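Local structure of cell division protein FtsI/penicillin binding protein 2 (Legionella pneumophila subsp. pneumophila ATCC 43290, 4ZTK) at residues 75-80 against 250-255; 162-167 against 184-189; 221-226 against 244-249. The protein probably cross-links peptidoglycan strands as a D,D-transpeptidase of the penicillin-binding protein family during cell division. All blocks are in the same frame, centred on the assembly; numbering follows the deposited sequence.

Interaction 1. Residues 75-80 against 250-255; sequences IFSPGS and GTVIEN
V252 reaches from its strand onto the backbone of S77, P78 and G79, and carries most of the direct contact. CB points at the 75-80 segment and divides there. V252 CG2, anti to the carbonyl carbon, lies 3.5 Å from S77 O and 3.8 Å from G79 CA, close because G79 has no CB to stand in its place; P78 C follows at 4.1 Å. V252 CG1, anti to the backbone N (chi1 -180°), turns to the S77 side chain, with S77 CB at 4.3 Å. No hydrogen bond joins the segments directly, and water spans the gap at two places. One molecule accepts from S77 N and donates to E254 OE2, although E254 is poorly ordered. The other accepts from S80 N at 2.8 Å and, more distantly, from T251 N.

S80 OG bonds K83 NZ, consistent with the SxxK motif of penicillin-binding transpeptidases, and S80 OG (weakly) and T251 OG1 also bond a sulfonic acid molecule, probably from the crystallisation liquor. The loop 75-80 leads into helix 83-92. Across the contact, 250-253 belongs to an outer strand of the five-stranded sheet, where V252 pairs with L260 of strand 259-267, and F76 packs on L262 of that strand.

Interaction 2. Residues 162-167 against 184-189; sequences MNSWWQ and NIPVTI
W165 lays one face of its indole over P186. P186 CB stands 3.7 Å from the centroid of the six-membered ring, 13° off the normal, a CH-pi contact, while P186 CD sits nearer the rim, 3.6 Å from W165 CE3. The first torsion sets CG of W165 anti to the carbonyl carbon, beside the backbone N. N184 CA meets the ring edge in plane, and I185 N comes obliquely to within 3.2 Å of W165 CE3.

On the backbone side, N184 ND2 donates to W165 O at 3.1 Å. The donor lies nearly along the C=O axis (172°), but the acceptor is tilted 26° out of the N184 amide plane. The same ND2 comes obliquely to the W166 ring, N184 ND2 lying 3.5 Å from W166 CE3; that indole also has R152 as a cation-pi partner. Farther in, the bent chain of M162, a selenomethionine, brings M162 SE to 3.8 Å from I185 CD1.

W165 is the centre of an inverse gamma turn, and both its carbonyl and its ring meet the other loop. In the helical part of the transpeptidase fold, the contact thus clasps the two loops flanking helix 172-181, just ahead of the T188 N-cap of helix 189-200.

Interaction 3. Residues 221-226 against 244-249; sequences SINHML and SVAGKT
The G247-K248 peptide carries the CD2 methyl of L226 over one face, with L226 CD2 3.6 Å from G247 O and 3.9 Å from G247 C. The L226 carbonyl in turn receives the G247 N-H from above its plane: G247 N stands 3.2 Å from L226 O, 57° out of the carbonyl plane, though the N-H points almost straight at the oxygen (168°). At the N223 side-chain amide, A246 CB comes obliquely to N223 OD1, at 4.0 Å; the same OD1 is hydrogen-bonded to the hydroxyl of Y266.

The CB atoms of L226 and A246 meet at 3.7 Å, where the CA atoms of the two segments are nearest. L226 CD2 also lies 4.0 Å from K248 CB. Helix 216-231 thus packs against strand 246-253, an outermost strand of the central sheet in the penicillin-binding transpeptidase fold; the axes of the short helix and strand segments approach to 7.2 Å, at 65°. The sequence K248-T249-G250 fits the KTG motif that lines the active-site cleft in this family.

While CB of K248 stays beside the leucine, the rest of its chain leads away from the helix. K248 NZ donates to T249 O at 2.8 Å, is hydrogen-bonded to S134 OG, and makes a salt bridge to the sulfonate of a buffer molecule that T249 OG1 also binds. L226 is packed in addition by P84 of helix 83-92 and by Y266 of strand 259-267.

From the N terminus, the chain passes the first two sheet strands and reaches 75-80, which opens the longest loop; interaction 1 closes it only at 250-255, tying the loop ahead of helix 83-92 to strand 246-253. Both other contacts nest inside it in series. Interaction 2 closes a short loop around helix 172-181, and interaction 3 closes another between 226 and 244, joining helix 216-231 to the start of strand 246-253. Interactions 1 and 2 touch, F76 O probably taking a hydrogen bond from V187 N at 2.8 Å. Interactions 1 and 3 share strand 246-253, and S80 O lies 3.4 Å from K248 CE. Interactions 2 and 3 stay about 12 Å apart at their nearest atoms.

Interaction 1. Residues 75-80 against 250-255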
ATOM      1  N   ILE A  75      -1.734 -11.728  -8.659  1.00 38.45           N
ATOM      2  CA  ILE A  75      -1.378 -10.449  -9.263  1.00 38.44           C
ATOM      3  C   ILE A  75      -2.564  -9.498  -9.237  1.00 38.57           C
ATOM      4  O   ILE A  75      -3.665  -9.852  -9.650  1.00 41.45           O
ATOM      5  CB  ILE A  75      -0.923 -10.623 -10.728  1.00 41.16           C
ATOM      6  CG1 ILE A  75       0.325 -11.506 -10.803  1.00 45.63           C
ATOM      7  CG2 ILE A  75      -0.669  -9.262 -11.379  1.00 38.37           C
ATOM      8  CD1 ILE A  75       0.843 -11.715 -12.219  1.00 48.97           C
ATOM      9  N   PHE A  76      -2.335  -8.283  -8.754  1.00 36.41           N
ATOM     10  CA  PHE A  76      -3.409  -7.308  -8.656  1.00 36.05           C
ATOM     11  C   PHE A  76      -2.906  -5.897  -8.926  1.00 35.46           C
ATOM     12  O   PHE A  76      -1.710  -5.673  -9.110  1.00 37.38           O
ATOM     13  CB  PHE A  76      -4.103  -7.398  -7.287  1.00 30.76           C
ATOM     14  CG  PHE A  76      -3.201  -7.089  -6.117  1.00 32.00           C
ATOM     15  CD1 PHE A  76      -2.300  -8.032  -5.644  1.00 35.31           C
ATOM     16  CD2 PHE A  76      -3.267  -5.861  -5.479  1.00 30.37           C
ATOM     17  CE1 PHE A  76      -1.475  -7.750  -4.571  1.00 32.23           C
ATOM     18  CE2 PHE A  76      -2.441  -5.574  -4.402  1.00 31.66           C
ATOM     19  CZ  PHE A  76      -1.546  -6.521  -3.950  1.00 30.52           C
ATOM     20  N   SER A  77      -3.833  -4.951  -8.978  1.00 35.43           N
ATOM     21  CA  SER A  77      -3.487  -3.550  -9.151  1.00 33.49           C
ATOM     22  C   SER A  77      -3.434  -2.885  -7.780  1.00 31.75           C
ATOM     23  O   SER A  77      -4.244  -3.200  -6.909  1.00 32.09           O
ATOM     24  CB  SER A  77      -4.511  -2.868 -10.056  1.00 41.16           C
ATOM     25  OG  SER A  77      -4.446  -1.462  -9.912  1.00 45.94           O
ATOM     26  N   PRO A  78      -2.462  -1.981  -7.574  1.00 30.75           N
ATOM     27  CA  PRO A  78      -2.254  -1.361  -6.263  1.00 28.88           C
ATOM     28  C   PRO A  78      -3.230  -0.222  -5.995  1.00 30.97           C
ATOM     29  O   PRO A  78      -3.368   0.204  -4.847  1.00 26.49           O
ATOM     30  CB  PRO A  78      -0.830  -0.815  -6.367  1.00 24.94           C
ATOM     31  CG  PRO A  78      -0.692  -0.468  -7.819  1.00 31.19           C
ATOM     32  CD  PRO A  78      -1.451  -1.546  -8.553  1.00 28.47           C
ATOM     33  N   GLY A  79      -3.895   0.258  -7.040  1.00 28.81           N
ATOM     34  CA  GLY A  79      -4.796   1.388  -6.915  1.00 22.51           C
ATOM     35  C   GLY A  79      -4.083   2.582  -6.315  1.00 25.62           C
ATOM     36  O   GLY A  79      -2.907   2.822  -6.608  1.00 24.70           O
ATOM     37  N   SER A  80      -4.775   3.308  -5.442  1.00 20.57           N
ATOM     38  CA  SER A  80      -4.230   4.544  -4.877  1.00 22.05           C
ATOM     39  C   SER A  80      -3.024   4.373  -3.934  1.00 23.53           C
ATOM     40  O   SER A  80      -2.422   5.368  -3.526  1.00 26.08           O
ATOM     41  CB  SER A  80      -5.335   5.362  -4.196  1.00 24.59           C
ATOM     42  OG  SER A  80      -6.332   5.742  -5.131  1.00 39.08           O
ATOM     43  N   GLY A 250      -6.219   2.251  -0.252  1.00 30.85           N
ATOM     44  CA  GLY A 250      -6.549   1.979  -1.638  1.00 28.03           C
ATOM     45  C   GLY A 250      -7.851   1.204  -1.740  1.00 32.83           C
ATOM     46  O   GLY A 250      -8.162   0.385  -0.872  1.00 29.43           O
ATOM     47  N   THR A 251      -8.613   1.483  -2.793  1.00 23.90           N
ATOM     48  CA  THR A 251      -9.825   0.736  -3.105  1.00 27.05           C
ATOM     49  C   THR A 251      -9.832   0.428  -4.598  1.00 29.49           C
ATOM     50  O   THR A 251      -9.910   1.330  -5.428  1.00 39.82           O
ATOM     51  CB  THR A 251     -11.104   1.531  -2.756  1.00 25.23           C
ATOM     52  OG1 THR A 251     -11.028   1.995  -1.404  1.00 28.48           O
ATOM     53  CG2 THR A 251     -12.336   0.657  -2.915  1.00 27.14           C
ATOM     54  N   VAL A 252      -9.744  -0.847  -4.946  1.00 30.55           N
ATOM     55  CA  VAL A 252      -9.670  -1.237  -6.348  1.00 34.35           C
ATOM     56  C   VAL A 252     -10.938  -1.965  -6.787  1.00 36.00           C
ATOM     57  O   VAL A 252     -11.429  -2.851  -6.086  1.00 36.62           O
ATOM     58  CB  VAL A 252      -8.437  -2.138  -6.609  1.00 39.58           C
ATOM     59  CG1 VAL A 252      -8.360  -2.540  -8.078  1.00 41.06           C
ATOM     60  CG2 VAL A 252      -7.163  -1.428  -6.179  1.00 37.29           C
ATOM     61  N   ILE A 253     -11.472  -1.577  -7.942  1.00 39.40           N
ATOM     62  CA  ILE A 253     -12.590  -2.290  -8.550  1.00 53.31           C
ATOM     63  C   ILE A 253     -12.059  -3.265  -9.593  1.00 57.99           C
ATOM     64  O   ILE A 253     -11.509  -2.846 -10.611  1.00 62.23           O
ATOM     65  CB  ILE A 253     -13.559  -1.333  -9.279  1.00 62.08           C
ATOM     66  CG1 ILE A 253     -13.679   0.002  -8.540  1.00 63.28           C
ATOM     67  CG2 ILE A 253     -14.924  -1.993  -9.475  1.00 63.90           C
ATOM     68  CD1 ILE A 253     -14.380  -0.094  -7.219  1.00 64.27           C
ATOM     69  N   GLU A 254     -12.211  -4.562  -9.346  1.00 62.49           N
ATOM     70  CA  GLU A 254     -11.874  -5.552 -10.362  1.00 71.16           C
ATOM     71  C   GLU A 254     -13.062  -5.745 -11.304  1.00 80.60           C
ATOM     72  O   GLU A 254     -13.851  -4.820 -11.503  1.00 79.82           O
ATOM     73  CB  GLU A 254     -11.432  -6.873  -9.728  1.00 70.60           C
ATOM     74  CG  GLU A 254     -10.109  -6.772  -8.971  1.00 73.02           C
ATOM     75  CD  GLU A 254      -9.451  -8.123  -8.741  1.00 79.18           C
ATOM     76  OE1 GLU A 254     -10.153  -9.155  -8.820  1.00 85.07           O
ATOM     77  OE2 GLU A 254      -8.227  -8.154  -8.486  1.00 74.73           O
ATOM     78  N   ASN A 255     -13.188  -6.935 -11.885  1.00 89.83           N
ATOM     79  CA  ASN A 255     -14.259  -7.201 -12.844  1.00101.73           C
ATOM     80  C   ASN A 255     -15.655  -7.021 -12.247  1.00108.52           C
ATOM     81  O   ASN A 255     -15.899  -7.388 -11.097  1.00107.71           O
ATOM     82  CB  ASN A 255     -14.112  -8.599 -13.452  1.00108.34           C
ATOM     83  CG  ASN A 255     -14.213  -9.700 -12.413  1.00115.87           C
ATOM     84  OD1 ASN A 255     -15.307 -10.166 -12.090  1.00120.33           O
ATOM     85  ND2 ASN A 255     -13.070 -10.125 -11.886  1.00115.75           N
TER
HETATM   86  O   HOH W   1      -6.642  -5.833  -9.364  1.00 42.62           O
HETATM   87  O   HOH W   2      -7.577   3.088  -5.435  1.00 36.09           O

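Interaction 2. Residues 162-167 against 184-189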
HETATM    1  N   MSE A 162       6.806  -1.179 -14.684  1.00 36.20           N
HETATM    2  CA  MSE A 162       6.292  -0.154 -15.582  1.00 30.14           C
HETATM    3  C   MSE A 162       6.483  -0.589 -17.030  1.00 40.54           C
HETATM    4  O   MSE A 162       6.596   0.242 -17.934  1.00 44.62           O
HETATM    5  CB  MSE A 162       6.998   1.174 -15.322  1.00 30.48           C
HETATM    6  CG  MSE A 162       6.977   1.582 -13.858  1.00 28.38           C
HETATM    7 SE   MSE A 162       5.163   1.871 -13.190  0.65 39.52          SE
HETATM    8  CE  MSE A 162       4.805   3.573 -14.077  1.00 27.78           C
ATOM      9  N   ASN A 163       6.513  -1.902 -17.244  1.00 42.70           N
ATOM     10  CA  ASN A 163       6.758  -2.450 -18.576  1.00 48.98           C
ATOM     11  C   ASN A 163       5.650  -3.361 -19.100  1.00 47.64           C
ATOM     12  O   ASN A 163       5.225  -3.216 -20.239  1.00 49.68           O
ATOM     13  CB  ASN A 163       8.103  -3.177 -18.620  1.00 60.42           C
ATOM     14  CG  ASN A 163       9.273  -2.227 -18.798  1.00 74.65           C
ATOM     15  OD1 ASN A 163       9.735  -1.605 -17.841  1.00 75.46           O
ATOM     16  ND2 ASN A 163       9.760  -2.112 -20.031  1.00 81.00           N
ATOM     17  N   SER A 164       5.189  -4.293 -18.271  1.00 55.91           N
ATOM     18  CA  SER A 164       4.183  -5.267 -18.694  1.00 59.85           C
ATOM     19  C   SER A 164       2.950  -4.608 -19.281  1.00 67.52           C
ATOM     20  O   SER A 164       2.673  -4.734 -20.471  1.00 74.77           O
ATOM     21  CB  SER A 164       3.757  -6.146 -17.523  1.00 53.24           C
ATOM     22  OG  SER A 164       4.850  -6.893 -17.027  1.00 64.93           O
ATOM     23  N   TRP A 165       2.213  -3.904 -18.430  1.00 70.17           N
ATOM     24  CA  TRP A 165       0.984  -3.243 -18.837  1.00 65.79           C
ATOM     25  C   TRP A 165       1.279  -1.843 -19.372  1.00 66.16           C
ATOM     26  O   TRP A 165       0.945  -0.843 -18.734  1.00 72.48           O
ATOM     27  CB  TRP A 165       0.002  -3.179 -17.657  1.00 64.42           C
ATOM     28  CG  TRP A 165      -0.403  -4.537 -17.102  1.00 66.71           C
ATOM     29  CD1 TRP A 165      -0.149  -5.761 -17.657  1.00 70.89           C
ATOM     30  CD2 TRP A 165      -1.128  -4.795 -15.885  1.00 66.11           C
ATOM     31  NE1 TRP A 165      -0.671  -6.759 -16.867  1.00 67.50           N
ATOM     32  CE2 TRP A 165      -1.276  -6.195 -15.775  1.00 66.81           C
ATOM     33  CE3 TRP A 165      -1.666  -3.980 -14.881  1.00 62.63           C
ATOM     34  CZ2 TRP A 165      -1.939  -6.797 -14.700  1.00 62.77           C
ATOM     35  CZ3 TRP A 165      -2.323  -4.581 -13.814  1.00 63.04           C
ATOM     36  CH2 TRP A 165      -2.454  -5.974 -13.734  1.00 61.60           C
ATOM     37  N   TRP A 166       1.910  -1.775 -20.542  1.00 62.16           N
ATOM     38  CA  TRP A 166       2.255  -0.493 -21.157  1.00 66.34           C
ATOM     39  C   TRP A 166       2.200  -0.556 -22.685  1.00 77.03           C
ATOM     40  O   TRP A 166       2.824  -1.422 -23.302  1.00 82.91           O
ATOM     41  CB  TRP A 166       3.642  -0.028 -20.697  1.00 66.82           C
ATOM     42  CG  TRP A 166       3.944   1.409 -21.039  1.00 68.40           C
ATOM     43  CD1 TRP A 166       4.410   1.891 -22.230  1.00 70.55           C
ATOM     44  CD2 TRP A 166       3.798   2.547 -20.177  1.00 67.23           C
ATOM     45  NE1 TRP A 166       4.560   3.257 -22.163  1.00 70.24           N
ATOM     46  CE2 TRP A 166       4.192   3.683 -20.915  1.00 66.15           C
ATOM     47  CE3 TRP A 166       3.370   2.716 -18.856  1.00 62.96           C
ATOM     48  CZ2 TRP A 166       4.170   4.969 -20.373  1.00 65.78           C
ATOM     49  CZ3 TRP A 166       3.352   3.994 -18.321  1.00 59.92           C
ATOM     50  CH2 TRP A 166       3.748   5.103 -19.079  1.00 57.09           C
ATOM     51  N   GLN A 167       1.457   0.370 -23.289  1.00 76.68           N
ATOM     52  CA  GLN A 167       1.293   0.404 -24.741  1.00 76.46           C
ATOM     53  C   GLN A 167       2.162   1.462 -25.416  1.00 75.85           C
ATOM     54  O   GLN A 167       2.259   2.595 -24.948  1.00 75.10           O
ATOM     55  CB  GLN A 167      -0.169   0.641 -25.118  1.00 83.92           C
ATOM     56  CG  GLN A 167      -1.074  -0.566 -24.972  1.00 88.46           C
ATOM     57  CD  GLN A 167      -2.352  -0.419 -25.780  1.00 90.67           C
ATOM     58  OE1 GLN A 167      -3.456  -0.568 -25.253  1.00 86.23           O
ATOM     59  NE2 GLN A 167      -2.206  -0.123 -27.069  1.00 94.33           N
ATOM     60  N   ASN A 184      -2.635   0.567 -14.476  1.00 35.84           N
ATOM     61  CA  ASN A 184      -1.845  -0.251 -15.403  1.00 52.86           C
ATOM     62  C   ASN A 184      -0.552  -0.798 -14.792  1.00 57.62           C
ATOM     63  O   ASN A 184       0.490  -0.848 -15.451  1.00 64.83           O
ATOM     64  CB  ASN A 184      -1.551   0.511 -16.706  1.00 57.39           C
ATOM     65  CG  ASN A 184      -0.646   1.721 -16.496  1.00 60.98           C
ATOM     66  OD1 ASN A 184      -0.769   2.444 -15.506  1.00 58.86           O
ATOM     67  ND2 ASN A 184       0.274   1.942 -17.436  1.00 62.56           N
ATOM     68  N   ILE A 185      -0.621  -1.215 -13.531  1.00 41.30           N
ATOM     69  CA  ILE A 185       0.570  -1.680 -12.831  1.00 38.46           C
ATOM     70  C   ILE A 185       0.296  -2.975 -12.069  1.00 37.94           C
ATOM     71  O   ILE A 185      -0.441  -2.974 -11.089  1.00 38.71           O
ATOM     72  CB  ILE A 185       1.098  -0.607 -11.855  1.00 34.81           C
ATOM     73  CG1 ILE A 185       1.296   0.731 -12.578  1.00 40.49           C
ATOM     74  CG2 ILE A 185       2.397  -1.060 -11.212  1.00 36.32           C
ATOM     75  CD1 ILE A 185       1.692   1.879 -11.669  1.00 43.03           C
ATOM     76  N   PRO A 186       0.888  -4.087 -12.525  1.00 31.92           N
ATOM     77  CA  PRO A 186       0.754  -5.373 -11.830  1.00 34.10           C
ATOM     78  C   PRO A 186       1.660  -5.446 -10.601  1.00 36.60           C
ATOM     79  O   PRO A 186       2.868  -5.237 -10.716  1.00 37.29           O
ATOM     80  CB  PRO A 186       1.217  -6.383 -12.883  1.00 37.68           C
ATOM     81  CG  PRO A 186       2.202  -5.622 -13.718  1.00 33.27           C
ATOM     82  CD  PRO A 186       1.716  -4.194 -13.741  1.00 33.88           C
ATOM     83  N   VAL A 187       1.077  -5.720  -9.437  1.00 32.59           N
ATOM     84  CA  VAL A 187       1.859  -5.945  -8.227  1.00 28.37           C
ATOM     85  C   VAL A 187       1.456  -7.257  -7.560  1.00 33.99           C
ATOM     86  O   VAL A 187       0.431  -7.849  -7.890  1.00 31.36           O
ATOM     87  CB  VAL A 187       1.722  -4.781  -7.198  1.00 30.63           C
ATOM     88  CG1 VAL A 187       2.156  -3.457  -7.810  1.00 27.78           C
ATOM     89  CG2 VAL A 187       0.295  -4.686  -6.651  1.00 21.21           C
ATOM     90  N   THR A 188       2.290  -7.720  -6.639  1.00 30.47           N
ATOM     91  CA  THR A 188       1.915  -8.796  -5.737  1.00 33.77           C
ATOM     92  C   THR A 188       1.998  -8.229  -4.332  1.00 32.32           C
ATOM     93  O   THR A 188       2.469  -7.106  -4.143  1.00 29.57           O
ATOM     94  CB  THR A 188       2.865 -10.004  -5.847  1.00 34.37           C
ATOM     95  OG1 THR A 188       4.198  -9.595  -5.518  1.00 34.64           O
ATOM     96  CG2 THR A 188       2.845 -10.589  -7.257  1.00 32.83           C
ATOM     97  N   ILE A 189       1.529  -8.988  -3.349  1.00 32.74           N
ATOM     98  CA  ILE A 189       1.636  -8.565  -1.957  1.00 35.15           C
ATOM     99  C   ILE A 189       3.106  -8.314  -1.629  1.00 31.00           C
ATOM    100  O   ILE A 189       3.458  -7.288  -1.053  1.00 28.47           O
ATOM    101  CB  ILE A 189       1.068  -9.630  -0.994  1.00 37.08           C
ATOM    102  CG1 ILE A 189      -0.437  -9.788  -1.207  1.00 34.21           C
ATOM    103  CG2 ILE A 189       1.352  -9.250   0.443  1.00 33.48           C
ATOM    104  CD1 ILE A 189      -1.213  -8.510  -0.972  1.00 32.99           C
TER
HETATM  105  O   HOH W   3       2.902  -1.640 -16.394  1.00 41.21           O

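Interaction 3. Residues 221-226 against 244-249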
ATOM      1  N   SER A 221       9.394  14.728   3.322  1.00 39.44           N
ATOM      2  CA  SER A 221       8.102  15.208   2.834  1.00 37.32           C
ATOM      3  C   SER A 221       7.104  14.073   2.679  1.00 26.60           C
ATOM      4  O   SER A 221       5.962  14.180   3.115  1.00 41.00           O
ATOM      5  CB  SER A 221       8.257  15.931   1.496  1.00 35.72           C
ATOM      6  OG  SER A 221       9.133  17.033   1.619  1.00 48.61           O
ATOM      7  N   ILE A 222       7.534  12.988   2.045  1.00 29.44           N
ATOM      8  CA  ILE A 222       6.641  11.866   1.785  1.00 30.48           C
ATOM      9  C   ILE A 222       6.141  11.259   3.092  1.00 29.30           C
ATOM     10  O   ILE A 222       4.947  10.993   3.254  1.00 31.99           O
ATOM     11  CB  ILE A 222       7.324  10.781   0.933  1.00 30.88           C
ATOM     12  CG1 ILE A 222       7.604  11.303  -0.480  1.00 37.80           C
ATOM     13  CG2 ILE A 222       6.462   9.528   0.875  1.00 30.74           C
ATOM     14  CD1 ILE A 222       6.360  11.786  -1.235  1.00 32.15           C
ATOM     15  N   ASN A 223       7.057  11.052   4.029  1.00 30.02           N
ATOM     16  CA  ASN A 223       6.685  10.519   5.331  1.00 32.09           C
ATOM     17  C   ASN A 223       5.679  11.430   6.039  1.00 33.51           C
ATOM     18  O   ASN A 223       4.705  10.955   6.625  1.00 37.08           O
ATOM     19  CB  ASN A 223       7.923  10.296   6.200  1.00 38.58           C
ATOM     20  CG  ASN A 223       7.580   9.723   7.560  1.00 47.68           C
ATOM     21  OD1 ASN A 223       7.209   8.554   7.678  1.00 46.61           O
ATOM     22  ND2 ASN A 223       7.704  10.544   8.596  1.00 51.53           N
ATOM     23  N   HIS A 224       5.912  12.737   5.970  1.00 32.50           N
ATOM     24  CA  HIS A 224       4.984  13.705   6.548  1.00 34.75           C
ATOM     25  C   HIS A 224       3.605  13.587   5.896  1.00 35.62           C
ATOM     26  O   HIS A 224       2.576  13.632   6.571  1.00 35.16           O
ATOM     27  CB  HIS A 224       5.524  15.126   6.386  1.00 38.58           C
ATOM     28  CG  HIS A 224       4.635  16.184   6.963  1.00 52.37           C
ATOM     29  ND1 HIS A 224       4.525  16.404   8.319  1.00 61.75           N
ATOM     30  CD2 HIS A 224       3.820  17.086   6.366  1.00 56.57           C
ATOM     31  CE1 HIS A 224       3.679  17.398   8.533  1.00 65.62           C
ATOM     32  NE2 HIS A 224       3.238  17.828   7.364  1.00 65.36           N
HETATM   33  N   MSE A 225       3.594  13.424   4.578  1.00 27.43           N
HETATM   34  CA  MSE A 225       2.347  13.274   3.836  1.00 26.49           C
HETATM   35  C   MSE A 225       1.609  11.998   4.214  1.00 29.86           C
HETATM   36  O   MSE A 225       0.381  11.988   4.303  1.00 30.29           O
HETATM   37  CB  MSE A 225       2.609  13.300   2.328  1.00 27.73           C
HETATM   38  CG  MSE A 225       2.988  14.675   1.792  1.00 39.92           C
HETATM   39 SE   MSE A 225       3.131  14.705  -0.158  0.65 45.21          SE
HETATM   40  CE  MSE A 225       3.532  16.601  -0.392  1.00 51.95           C
ATOM     41  N   LEU A 226       2.357  10.922   4.433  1.00 27.65           N
ATOM     42  CA  LEU A 226       1.751   9.656   4.831  1.00 27.97           C
ATOM     43  C   LEU A 226       1.231   9.670   6.273  1.00 27.69           C
ATOM     44  O   LEU A 226       0.238   9.016   6.579  1.00 32.90           O
ATOM     45  CB  LEU A 226       2.734   8.512   4.634  1.00 28.39           C
ATOM     46  CG  LEU A 226       2.933   8.108   3.178  1.00 31.15           C
ATOM     47  CD1 LEU A 226       3.990   7.021   3.069  1.00 31.09           C
ATOM     48  CD2 LEU A 226       1.611   7.639   2.590  1.00 31.30           C
ATOM     49  N   SER A 244       3.079   7.532  15.973  1.00 40.21           N
ATOM     50  CA  SER A 244       2.886   8.087  14.640  1.00 42.47           C
ATOM     51  C   SER A 244       2.786   6.975  13.599  1.00 37.20           C
ATOM     52  O   SER A 244       3.641   6.093  13.523  1.00 39.89           O
ATOM     53  CB  SER A 244       4.001   9.070  14.282  1.00 48.68           C
ATOM     54  OG  SER A 244       5.252   8.414  14.209  1.00 58.38           O
ATOM     55  N   VAL A 245       1.720   7.019  12.810  1.00 35.14           N
ATOM     56  CA  VAL A 245       1.472   5.998  11.804  1.00 33.69           C
ATOM     57  C   VAL A 245       1.485   6.624  10.415  1.00 33.79           C
ATOM     58  O   VAL A 245       0.845   7.652  10.178  1.00 32.00           O
ATOM     59  CB  VAL A 245       0.111   5.304  12.033  1.00 31.48           C
ATOM     60  CG1 VAL A 245      -0.093   4.194  11.030  1.00 27.17           C
ATOM     61  CG2 VAL A 245       0.015   4.762  13.456  1.00 35.65           C
ATOM     62  N   ALA A 246       2.226   6.004   9.504  1.00 31.73           N
ATOM     63  CA  ALA A 246       2.263   6.439   8.113  1.00 29.75           C
ATOM     64  C   ALA A 246       1.570   5.383   7.274  1.00 29.36           C
ATOM     65  O   ALA A 246       1.871   4.198   7.403  1.00 28.55           O
ATOM     66  CB  ALA A 246       3.700   6.606   7.655  1.00 29.26           C
ATOM     67  N   GLY A 247       0.640   5.798   6.421  1.00 25.92           N
ATOM     68  CA  GLY A 247      -0.053   4.845   5.577  1.00 26.77           C
ATOM     69  C   GLY A 247      -0.928   5.431   4.487  1.00 29.69           C
ATOM     70  O   GLY A 247      -1.263   6.617   4.501  1.00 29.35           O
ATOM     71  N   LYS A 248      -1.305   4.578   3.542  1.00 28.03           N
ATOM     72  CA  LYS A 248      -2.098   4.994   2.393  1.00 28.63           C
ATOM     73  C   LYS A 248      -3.176   3.972   2.078  1.00 26.59           C
ATOM     74  O   LYS A 248      -2.903   2.780   1.945  1.00 28.61           O
ATOM     75  CB  LYS A 248      -1.212   5.194   1.160  1.00 30.13           C
ATOM     76  CG  LYS A 248      -1.981   5.646  -0.078  1.00 25.95           C
ATOM     77  CD  LYS A 248      -2.336   7.123   0.016  1.00 26.88           C
ATOM     78  CE  LYS A 248      -3.353   7.530  -1.037  1.00 32.42           C
ATOM     79  NZ  LYS A 248      -4.705   6.952  -0.776  1.00 28.22           N
ATOM     80  N   THR A 249      -4.403   4.459   1.958  1.00 27.31           N
ATOM     81  CA  THR A 249      -5.540   3.632   1.607  1.00 24.05           C
ATOM     82  C   THR A 249      -5.580   3.356   0.112  1.00 28.71           C
ATOM     83  O   THR A 249      -5.052   4.128  -0.695  1.00 29.33           O
ATOM     84  CB  THR A 249      -6.850   4.342   1.970  1.00 26.87           C
ATOM     85  OG1 THR A 249      -6.886   5.628   1.325  1.00 24.46           O
ATOM     86  CG2 THR A 249      -6.940   4.538   3.473  1.00 18.81           C
TER